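Local coordinates for protein regulator of nonsense transcripts 2 (Homo sapiens, PDB 4CEM) that acts as a factor of nonsense-mediated mRNA decay, and probably serves through its MIF4G domains as a helical scaffold for other components of that pathway, at residues Q33-P36 against D37-E41; K241-F244 against T245-K249; S289-K292 against L293-N296. All coordinates share one frame; numbering follows the deposited sequence.

Contact 1: Q33-P36 against D37-E41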
ATOM      1  N   GLN A  33     -12.550  13.133 -10.851  1.00 36.13           N
ATOM      2  CA  GLN A  33     -12.809  12.908 -12.266  1.00 35.84           C
ATOM      3  C   GLN A  33     -13.570  14.074 -12.884  1.00 36.31           C
ATOM      4  O   GLN A  33     -13.357  14.403 -14.052  1.00 36.11           O
ATOM      5  CB  GLN A  33     -13.596  11.616 -12.469  1.00 36.03           C
ATOM      6  CG  GLN A  33     -12.819  10.373 -12.094  1.00 35.36           C
ATOM      7  CD  GLN A  33     -13.529   9.098 -12.492  1.00 35.69           C
ATOM      8  OE1 GLN A  33     -14.758   9.032 -12.508  1.00 36.77           O
ATOM      9  NE2 GLN A  33     -12.754   8.075 -12.820  1.00 35.12           N
ATOM     10  N   ASN A  34     -14.440  14.708 -12.099  1.00 37.09           N
ATOM     11  CA  ASN A  34     -15.247  15.835 -12.586  1.00 37.85           C
ATOM     12  C   ASN A  34     -14.547  17.201 -12.498  1.00 39.29           C
ATOM     13  O   ASN A  34     -15.092  18.200 -12.937  1.00 40.35           O
ATOM     14  CB  ASN A  34     -16.572  15.889 -11.828  1.00 37.78           C
ATOM     15  CG  ASN A  34     -17.706  16.437 -12.670  1.00 38.71           C
ATOM     16  OD1 ASN A  34     -17.985  15.929 -13.753  1.00 42.34           O
ATOM     17  ND2 ASN A  34     -18.378  17.460 -12.168  1.00 37.18           N
ATOM     18  N   ALA A  35     -13.333  17.232 -11.954  1.00 42.44           N
ATOM     19  CA  ALA A  35     -12.578  18.477 -11.736  1.00 45.00           C
ATOM     20  C   ALA A  35     -12.409  19.409 -12.947  1.00 47.35           C
ATOM     21  O   ALA A  35     -12.580  20.623 -12.816  1.00 50.07           O
ATOM     22  CB  ALA A  35     -11.204  18.149 -11.161  1.00 44.10           C
ATOM     23  N   PRO A  36     -12.053  18.861 -14.121  1.00 48.90           N
ATOM     24  CA  PRO A  36     -11.686  19.741 -15.228  1.00 51.17           C
ATOM     25  C   PRO A  36     -12.689  20.846 -15.491  1.00 55.39           C
ATOM     26  O   PRO A  36     -12.325  22.025 -15.524  1.00 55.80           O
ATOM     27  CB  PRO A  36     -11.623  18.792 -16.421  1.00 49.32           C
ATOM     28  CG  PRO A  36     -11.240  17.489 -15.827  1.00 48.48           C
ATOM     29  CD  PRO A  36     -11.915  17.442 -14.488  1.00 48.65           C
ATOM     30  N   ASP A  37     -13.950  20.466 -15.631  1.00 60.55           N
ATOM     31  CA  ASP A  37     -14.968  21.392 -16.104  1.00 63.39           C
ATOM     32  C   ASP A  37     -15.206  22.562 -15.155  1.00 62.69           C
ATOM     33  O   ASP A  37     -15.797  23.555 -15.564  1.00 69.49           O
ATOM     34  CB  ASP A  37     -16.278  20.651 -16.379  1.00 67.21           C
ATOM     35  CG  ASP A  37     -16.099  19.497 -17.353  1.00 70.91           C
ATOM     36  OD1 ASP A  37     -15.513  19.713 -18.437  1.00 71.84           O
ATOM     37  OD2 ASP A  37     -16.536  18.371 -17.023  1.00 74.65           O
ATOM     38  N   SER A  38     -14.749  22.461 -13.906  1.00 59.37           N
ATOM     39  CA  SER A  38     -14.934  23.554 -12.950  1.00 58.08           C
ATOM     40  C   SER A  38     -13.696  23.880 -12.092  1.00 55.29           C
ATOM     41  O   SER A  38     -13.801  24.040 -10.876  1.00 55.06           O
ATOM     42  CB  SER A  38     -16.143  23.266 -12.054  1.00 60.55           C
ATOM     43  OG  SER A  38     -15.800  22.388 -11.000  1.00 60.38           O
ATOM     44  N   ARG A  39     -12.532  23.998 -12.726  1.00 50.54           N
ATOM     45  CA  ARG A  39     -11.396  24.638 -12.080  1.00 47.75           C
ATOM     46  C   ARG A  39     -11.633  26.148 -12.107  1.00 47.04           C
ATOM     47  O   ARG A  39     -12.321  26.646 -13.002  1.00 44.75           O
ATOM     48  CB  ARG A  39     -10.083  24.270 -12.776  1.00 44.86           C
ATOM     49  CG  ARG A  39      -9.758  22.792 -12.668  1.00 43.38           C
ATOM     50  CD  ARG A  39      -8.277  22.524 -12.775  1.00 41.40           C
ATOM     51  NE  ARG A  39      -7.914  21.150 -12.408  1.00 40.91           N
ATOM     52  CZ  ARG A  39      -7.876  20.107 -13.244  1.00 40.19           C
ATOM     53  NH1 ARG A  39      -8.213  20.236 -14.529  1.00 40.32           N
ATOM     54  NH2 ARG A  39      -7.494  18.915 -12.791  1.00 38.98           N
ATOM     55  N   PRO A  40     -11.090  26.885 -11.125  1.00 47.86           N
ATOM     56  CA  PRO A  40     -11.320  28.335 -11.110  1.00 51.47           C
ATOM     57  C   PRO A  40     -10.520  29.059 -12.195  1.00 54.30           C
ATOM     58  O   PRO A  40      -9.654  28.457 -12.824  1.00 52.58           O
ATOM     59  CB  PRO A  40     -10.847  28.762  -9.711  1.00 51.62           C
ATOM     60  CG  PRO A  40     -10.570  27.494  -8.957  1.00 50.13           C
ATOM     61  CD  PRO A  40     -10.264  26.458  -9.987  1.00 48.37           C
ATOM     62  N   GLU A  41     -10.800  30.342 -12.401  1.00 60.81           N
ATOM     63  CA  GLU A  41     -10.148  31.102 -13.475  1.00 64.91           C
ATOM     64  C   GLU A  41      -9.255  32.233 -12.966  1.00 66.07           C
ATOM     65  O   GLU A  41      -9.242  32.550 -11.773  1.00 64.86           O
ATOM     66  CB  GLU A  41     -11.163  31.639 -14.497  1.00 68.30           C
ATOM     67  CG  GLU A  41     -12.635  31.401 -14.184  1.00 71.41           C
ATOM     68  CD  GLU A  41     -13.458  31.168 -15.440  1.00 75.16           C
ATOM     69  OE1 GLU A  41     -13.109  30.247 -16.216  1.00 78.27           O
ATOM     70  OE2 GLU A  41     -14.452  31.897 -15.651  1.00 76.84           O
TER

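Contact 2: K241-F244 against T245-K249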
ATOM      1  N   LYS A 241      -1.311 -13.920  -6.836  1.00 54.83           N
ATOM      2  CA  LYS A 241      -1.344 -15.385  -6.689  1.00 58.77           C
ATOM      3  C   LYS A 241       0.005 -15.997  -7.006  1.00 58.33           C
ATOM      4  O   LYS A 241       0.482 -16.889  -6.306  1.00 58.17           O
ATOM      5  CB  LYS A 241      -2.422 -16.013  -7.585  1.00 61.72           C
ATOM      6  CG  LYS A 241      -3.701 -16.367  -6.832  1.00 66.50           C
ATOM      7  CD  LYS A 241      -4.966 -15.989  -7.593  1.00 69.21           C
ATOM      8  CE  LYS A 241      -6.209 -16.200  -6.737  1.00 70.99           C
ATOM      9  NZ  LYS A 241      -7.419 -15.616  -7.376  1.00 75.15           N
ATOM     10  N   GLU A 242       0.608 -15.498  -8.074  1.00 60.76           N
ATOM     11  CA  GLU A 242       1.934 -15.904  -8.493  1.00 61.13           C
ATOM     12  C   GLU A 242       2.965 -15.595  -7.406  1.00 59.73           C
ATOM     13  O   GLU A 242       3.843 -16.411  -7.130  1.00 61.42           O
ATOM     14  CB  GLU A 242       2.278 -15.176  -9.781  1.00 63.00           C
ATOM     15  CG  GLU A 242       3.476 -15.702 -10.524  1.00 65.31           C
ATOM     16  CD  GLU A 242       3.839 -14.779 -11.663  1.00 70.44           C
ATOM     17  OE1 GLU A 242       2.907 -14.286 -12.338  1.00 72.34           O
ATOM     18  OE2 GLU A 242       5.044 -14.532 -11.870  1.00 75.24           O
ATOM     19  N   TYR A 243       2.854 -14.422  -6.788  1.00 57.78           N
ATOM     20  CA  TYR A 243       3.685 -14.094  -5.630  1.00 57.56           C
ATOM     21  C   TYR A 243       3.391 -15.065  -4.504  1.00 58.67           C
ATOM     22  O   TYR A 243       4.301 -15.612  -3.887  1.00 62.93           O
ATOM     23  CB  TYR A 243       3.414 -12.677  -5.136  1.00 55.76           C
ATOM     24  CG  TYR A 243       4.314 -12.250  -3.997  1.00 55.69           C
ATOM     25  CD1 TYR A 243       5.531 -11.618  -4.246  1.00 57.67           C
ATOM     26  CD2 TYR A 243       3.949 -12.465  -2.675  1.00 55.90           C
ATOM     27  CE1 TYR A 243       6.359 -11.219  -3.210  1.00 57.95           C
ATOM     28  CE2 TYR A 243       4.767 -12.067  -1.628  1.00 57.01           C
ATOM     29  CZ  TYR A 243       5.973 -11.444  -1.898  1.00 57.70           C
ATOM     30  OH  TYR A 243       6.796 -11.049  -0.865  1.00 54.65           O
ATOM     31  N   PHE A 244       2.106 -15.263  -4.236  1.00 57.90           N
ATOM     32  CA  PHE A 244       1.680 -16.150  -3.174  1.00 57.04           C
ATOM     33  C   PHE A 244       2.204 -17.563  -3.389  1.00 57.50           C
ATOM     34  O   PHE A 244       2.630 -18.226  -2.439  1.00 55.50           O
ATOM     35  CB  PHE A 244       0.158 -16.181  -3.071  1.00 55.09           C
ATOM     36  CG  PHE A 244      -0.339 -17.171  -2.071  1.00 53.07           C
ATOM     37  CD1 PHE A 244      -0.204 -16.918  -0.716  1.00 51.50           C
ATOM     38  CD2 PHE A 244      -0.899 -18.374  -2.478  1.00 52.79           C
ATOM     39  CE1 PHE A 244      -0.645 -17.838   0.224  1.00 52.43           C
ATOM     40  CE2 PHE A 244      -1.338 -19.298  -1.544  1.00 53.10           C
ATOM     41  CZ  PHE A 244      -1.211 -19.031  -0.188  1.00 52.10           C
ATOM     42  N   THR A 245       2.143 -18.024  -4.635  1.00 58.90           N
ATOM     43  CA  THR A 245       2.741 -19.301  -5.025  1.00 61.29           C
ATOM     44  C   THR A 245       4.233 -19.353  -4.653  1.00 63.89           C
ATOM     45  O   THR A 245       4.688 -20.252  -3.935  1.00 64.27           O
ATOM     46  CB  THR A 245       2.589 -19.518  -6.536  1.00 60.08           C
ATOM     47  OG1 THR A 245       1.201 -19.684  -6.846  1.00 62.42           O
ATOM     48  CG2 THR A 245       3.379 -20.738  -6.995  1.00 58.12           C
ATOM     49  N   SER A 246       4.977 -18.370  -5.144  1.00 62.13           N
ATOM     50  CA  SER A 246       6.382 -18.221  -4.813  1.00 60.75           C
ATOM     51  C   SER A 246       6.603 -18.256  -3.296  1.00 60.56           C
ATOM     52  O   SER A 246       7.505 -18.933  -2.815  1.00 62.02           O
ATOM     53  CB  SER A 246       6.921 -16.918  -5.416  1.00 59.69           C
ATOM     54  OG  SER A 246       7.971 -16.395  -4.635  1.00 61.75           O
ATOM     55  N   LEU A 247       5.772 -17.538  -2.549  1.00 61.25           N
ATOM     56  CA  LEU A 247       5.917 -17.449  -1.093  1.00 61.52           C
ATOM     57  C   LEU A 247       5.662 -18.788  -0.402  1.00 65.19           C
ATOM     58  O   LEU A 247       6.226 -19.064   0.658  1.00 66.32           O
ATOM     59  CB  LEU A 247       4.965 -16.388  -0.527  1.00 59.77           C
ATOM     60  CG  LEU A 247       4.987 -16.166   0.989  1.00 59.06           C
ATOM     61  CD1 LEU A 247       6.324 -15.595   1.438  1.00 57.86           C
ATOM     62  CD2 LEU A 247       3.845 -15.251   1.400  1.00 58.65           C
ATOM     63  N   THR A 248       4.801 -19.608  -0.999  1.00 68.05           N
ATOM     64  CA  THR A 248       4.442 -20.900  -0.423  1.00 68.88           C
ATOM     65  C   THR A 248       5.529 -21.937  -0.707  1.00 71.52           C
ATOM     66  O   THR A 248       5.791 -22.804   0.127  1.00 72.04           O
ATOM     67  CB  THR A 248       3.044 -21.353  -0.897  1.00 70.05           C
ATOM     68  OG1 THR A 248       2.087 -21.009   0.109  1.00 67.02           O
ATOM     69  CG2 THR A 248       2.981 -22.853  -1.148  1.00 71.01           C
ATOM     70  N   LYS A 249       6.171 -21.831  -1.869  1.00 74.31           N
ATOM     71  CA  LYS A 249       7.425 -22.552  -2.116  1.00 77.71           C
ATOM     72  C   LYS A 249       8.432 -22.272  -1.000  1.00 79.37           C
ATOM     73  O   LYS A 249       8.939 -23.194  -0.366  1.00 83.74           O
ATOM     74  CB  LYS A 249       8.042 -22.161  -3.464  1.00 77.38           C
ATOM     75  CG  LYS A 249       7.829 -23.170  -4.583  1.00 81.12           C
ATOM     76  CD  LYS A 249       6.384 -23.225  -5.065  1.00 82.37           C
ATOM     77  CE  LYS A 249       6.286 -23.893  -6.431  1.00 82.31           C
ATOM     78  NZ  LYS A 249       4.878 -24.144  -6.846  1.00 83.68           N
TER

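Contact 3: S289-K292 against L293-N296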
ATOM      1  N   SER A 289      12.426 -16.564  12.086  1.00101.83           N
ATOM      2  CA  SER A 289      12.000 -16.043  10.789  1.00100.66           C
ATOM      3  C   SER A 289      11.006 -16.970  10.091  1.00101.47           C
ATOM      4  O   SER A 289      10.198 -16.512   9.280  1.00104.10           O
ATOM      5  CB  SER A 289      13.204 -15.819   9.877  1.00 99.44           C
ATOM      6  OG  SER A 289      13.655 -17.046   9.337  1.00 96.46           O
ATOM      7  N   TYR A 290      11.084 -18.269  10.381  1.00 96.69           N
ATOM      8  CA  TYR A 290      10.073 -19.211   9.903  1.00 93.04           C
ATOM      9  C   TYR A 290       8.716 -18.816  10.476  1.00 90.77           C
ATOM     10  O   TYR A 290       7.739 -18.690   9.736  1.00 89.32           O
ATOM     11  CB  TYR A 290      10.415 -20.654  10.301  1.00 91.24           C
ATOM     12  CG  TYR A 290       9.312 -21.654  10.000  1.00 90.10           C
ATOM     13  CD1 TYR A 290       9.235 -22.286   8.761  1.00 89.58           C
ATOM     14  CD2 TYR A 290       8.345 -21.965  10.958  1.00 90.45           C
ATOM     15  CE1 TYR A 290       8.227 -23.199   8.484  1.00 90.24           C
ATOM     16  CE2 TYR A 290       7.335 -22.875  10.691  1.00 88.23           C
ATOM     17  CZ  TYR A 290       7.279 -23.488   9.454  1.00 90.33           C
ATOM     18  OH  TYR A 290       6.275 -24.388   9.186  1.00 93.49           O
ATOM     19  N   GLN A 291       8.672 -18.610  11.792  1.00 87.79           N
ATOM     20  CA  GLN A 291       7.437 -18.224  12.472  1.00 86.71           C
ATOM     21  C   GLN A 291       6.808 -16.970  11.870  1.00 87.51           C
ATOM     22  O   GLN A 291       5.583 -16.876  11.767  1.00 89.48           O
ATOM     23  CB  GLN A 291       7.678 -18.019  13.975  1.00 85.81           C
ATOM     24  CG  GLN A 291       7.626 -19.300  14.791  1.00 85.22           C
ATOM     25  CD  GLN A 291       6.234 -19.907  14.840  1.00 83.14           C
ATOM     26  OE1 GLN A 291       5.751 -20.463  13.854  1.00 81.08           O
ATOM     27  NE2 GLN A 291       5.586 -19.810  15.996  1.00 81.94           N
ATOM     28  N   LYS A 292       7.650 -16.021  11.471  1.00 86.92           N
ATOM     29  CA  LYS A 292       7.188 -14.787  10.834  1.00 85.60           C
ATOM     30  C   LYS A 292       6.769 -15.015   9.378  1.00 81.10           C
ATOM     31  O   LYS A 292       5.818 -14.390   8.907  1.00 79.88           O
ATOM     32  CB  LYS A 292       8.266 -13.704  10.927  1.00 88.41           C
ATOM     33  CG  LYS A 292       8.524 -13.270  12.358  1.00 92.52           C
ATOM     34  CD  LYS A 292       9.656 -12.265  12.478  1.00 94.11           C
ATOM     35  CE  LYS A 292       9.793 -11.819  13.925  1.00 96.65           C
ATOM     36  NZ  LYS A 292      11.127 -11.237  14.233  1.00100.54           N
ATOM     37  N   LEU A 293       7.474 -15.904   8.677  1.00 74.65           N
ATOM     38  CA  LEU A 293       7.118 -16.274   7.303  1.00 70.96           C
ATOM     39  C   LEU A 293       5.803 -17.061   7.267  1.00 70.97           C
ATOM     40  O   LEU A 293       5.003 -16.905   6.341  1.00 68.58           O
ATOM     41  CB  LEU A 293       8.230 -17.102   6.656  1.00 68.26           C
ATOM     42  CG  LEU A 293       8.105 -17.287   5.139  1.00 67.40           C
ATOM     43  CD1 LEU A 293       8.710 -16.100   4.402  1.00 64.01           C
ATOM     44  CD2 LEU A 293       8.751 -18.592   4.690  1.00 66.32           C
ATOM     45  N   LEU A 294       5.597 -17.915   8.268  1.00 70.11           N
ATOM     46  CA  LEU A 294       4.331 -18.636   8.434  1.00 66.10           C
ATOM     47  C   LEU A 294       3.190 -17.652   8.710  1.00 65.18           C
ATOM     48  O   LEU A 294       2.113 -17.779   8.137  1.00 64.77           O
ATOM     49  CB  LEU A 294       4.446 -19.646   9.582  1.00 63.30           C
ATOM     50  CG  LEU A 294       3.248 -20.550   9.894  1.00 62.10           C
ATOM     51  CD1 LEU A 294       3.145 -21.697   8.900  1.00 61.20           C
ATOM     52  CD2 LEU A 294       3.356 -21.089  11.311  1.00 60.95           C
ATOM     53  N   ALA A 295       3.440 -16.673   9.582  1.00 62.68           N
ATOM     54  CA  ALA A 295       2.435 -15.663   9.926  1.00 63.20           C
ATOM     55  C   ALA A 295       2.013 -14.849   8.700  1.00 63.74           C
ATOM     56  O   ALA A 295       0.821 -14.679   8.439  1.00 65.77           O
ATOM     57  CB  ALA A 295       2.955 -14.743  11.021  1.00 60.05           C
ATOM     58  N   ASN A 296       2.995 -14.359   7.952  1.00 63.44           N
ATOM     59  CA  ASN A 296       2.740 -13.609   6.721  1.00 63.87           C
ATOM     60  C   ASN A 296       2.069 -14.433   5.627  1.00 65.06           C
ATOM     61  O   ASN A 296       1.279 -13.904   4.843  1.00 65.96           O
ATOM     62  CB  ASN A 296       4.047 -13.048   6.164  1.00 62.58           C
ATOM     63  CG  ASN A 296       4.660 -12.005   7.060  1.00 62.64           C
ATOM     64  OD1 ASN A 296       3.999 -11.460   7.938  1.00 66.51           O
ATOM     65  ND2 ASN A 296       5.933 -11.719   6.842  1.00 62.87           N
TER

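Contact 1: Q33-P36 against D37-E41
Arg39 folds back over the turn that precedes it, laying one face of its guanidinium group against Ala35. The methyl CB of Ala35 stands 4.1 Å above the guanidinium plane, displaced from the centre of the group, with NH2 of Arg39 as its closest atom there. The other terminal nitrogen, NH1, lies 3.6 Å from CA of Pro36, beside the proline ring. With CG of Arg39 anti to the carbonyl carbon (chi1 -65°) and the chain extended from there to NE, the aliphatic CG comes 3.6 Å from Ala35 O while the charged end reaches past the turn. Beneath the arginine the backbone makes a short 3-10 turn through Pro36 and Asp37. Ser38 N donates to Ala35 O at 3.0 Å, and a weak bond from Arg39 N to Pro36 O, 3.4 Å long, follows it. Further round, the carboxylate of Asp37 and the amide of Asn34 come near each other without bonding, OD1 of Asn34 being 4.3 Å from OD2 of Asp37. The polar end of the arginine is held from outside, since NH2 bonds to the backbone O of His114. Ala35 also rests on His114 and Gln115, which places this surface turn, between helix 6-33 and helix 42-46, against helix 103-116.

Contact 2: K241-F244 against T245-K249
Phe244 and Thr248 meet one turn apart, the threonine hydroxyl sitting over one face of the phenylalanine ring with OG1 3.9 Å from CZ. The ring reaches that place because CG lies anti to the backbone nitrogen (chi1 175°), which swings it along the helix beside its own carbonyl. On the neighbouring flank Tyr243 brings CE2 to 4.5 Å from CB of Leu247, a looser apolar contact. Thr245 turns its hydroxyl back to the chain: OG1, anti to the carbonyl carbon (chi1 -67°), donates to Lys241 O at 2.9 Å from above the carbonyl plane. The same oxygen takes Thr245 N at 2.6 Å, so two donors of one residue grip a single acceptor. Such side-chain bonding to the carbonyl four residues back is a familiar habit of threonine in helices, here within the long helix 230-259 of an all-helical MIF4G domain. The regular i to i+4 ladder continues with Ser246 N to Glu242 O at 3.0 Å and Leu247 N to Tyr243 O at 2.8 Å. Thr248 N closes on Phe244 O at 2.9 Å. With the ring of Phe244 cut back to an alanine, the Thr248 hydroxyl is likely to lose the face it sits over, and a gap to open toward Ala301 and Leu304. Farther out, the OG of Ser246 bonds to NE2 of His186, whose ring also meets that of Tyr243 edge-to-face. Tyr243 packs on Ile178 and Ile179 of helix 164-181 and Val189 and Val192 of helix 189-204, while Leu247 reaches Ser297 of helix 283-303.

Contact 3: S289-K292 against L293-N296
Ser289 opens the contact through its backbone, its O accepting Leu293 N at 2.9 Å. Next comes Tyr290, whose O takes Leu294 N at 2.7 Å. Its side chain slants across that of Leu294: the hydroxyl OH lies 4.1 Å from CD1, and CE2 of the ring is 4.4 Å from CD2 of the same leucine. Both side chains leave the helix with CG anti to the backbone nitrogen (chi1 172° and -178°), which brings them together one turn apart. These are i to i+4 pairs on helix 283-303, the last helix of the modelled chain, which belongs to the all-helical MIF4G domain and lies against helix 230-259; Tyr290 and Leu294 both also touch Leu311 in the segment that follows it. Gln291 bends at chi2 (-67°) and runs beside Leu294, pointing the same way, with OE1 3.5 Å from CD2. Its backbone O receives Ala295 N at 3.1 Å. Lys292 ends the first segment with its O bonded to Asn296 N at 3.0 Å. Leu293 packs against His250 and Leu251 of helix 230-259, and Asn296 touches Val189 and Ile193 of helix 189-204.

Overall arrangement
From the N terminus, contact 1 comes first, turning the chain between helix 6-33 and helix 42-46 and setting that turn against helix 103-116. Contact 2 follows far along the sequence, within helix 230-259, and contact 3 comes later still, on helix 283-303. The three lie in series and none nests in or crosses another; contact 1 closes a turn in a loop, while contacts 2 and 3 each close turns within a single helix. Contact 1 is remote, its centre about 44 Å from that of contact 2 and on the opposite side of the chain's centre. Contacts 2 and 3 have centres about 14 Å apart and touch directly, Leu247 CD1 meeting Leu293 CD1 at 3.8 Å, which joins the two late helices side to side.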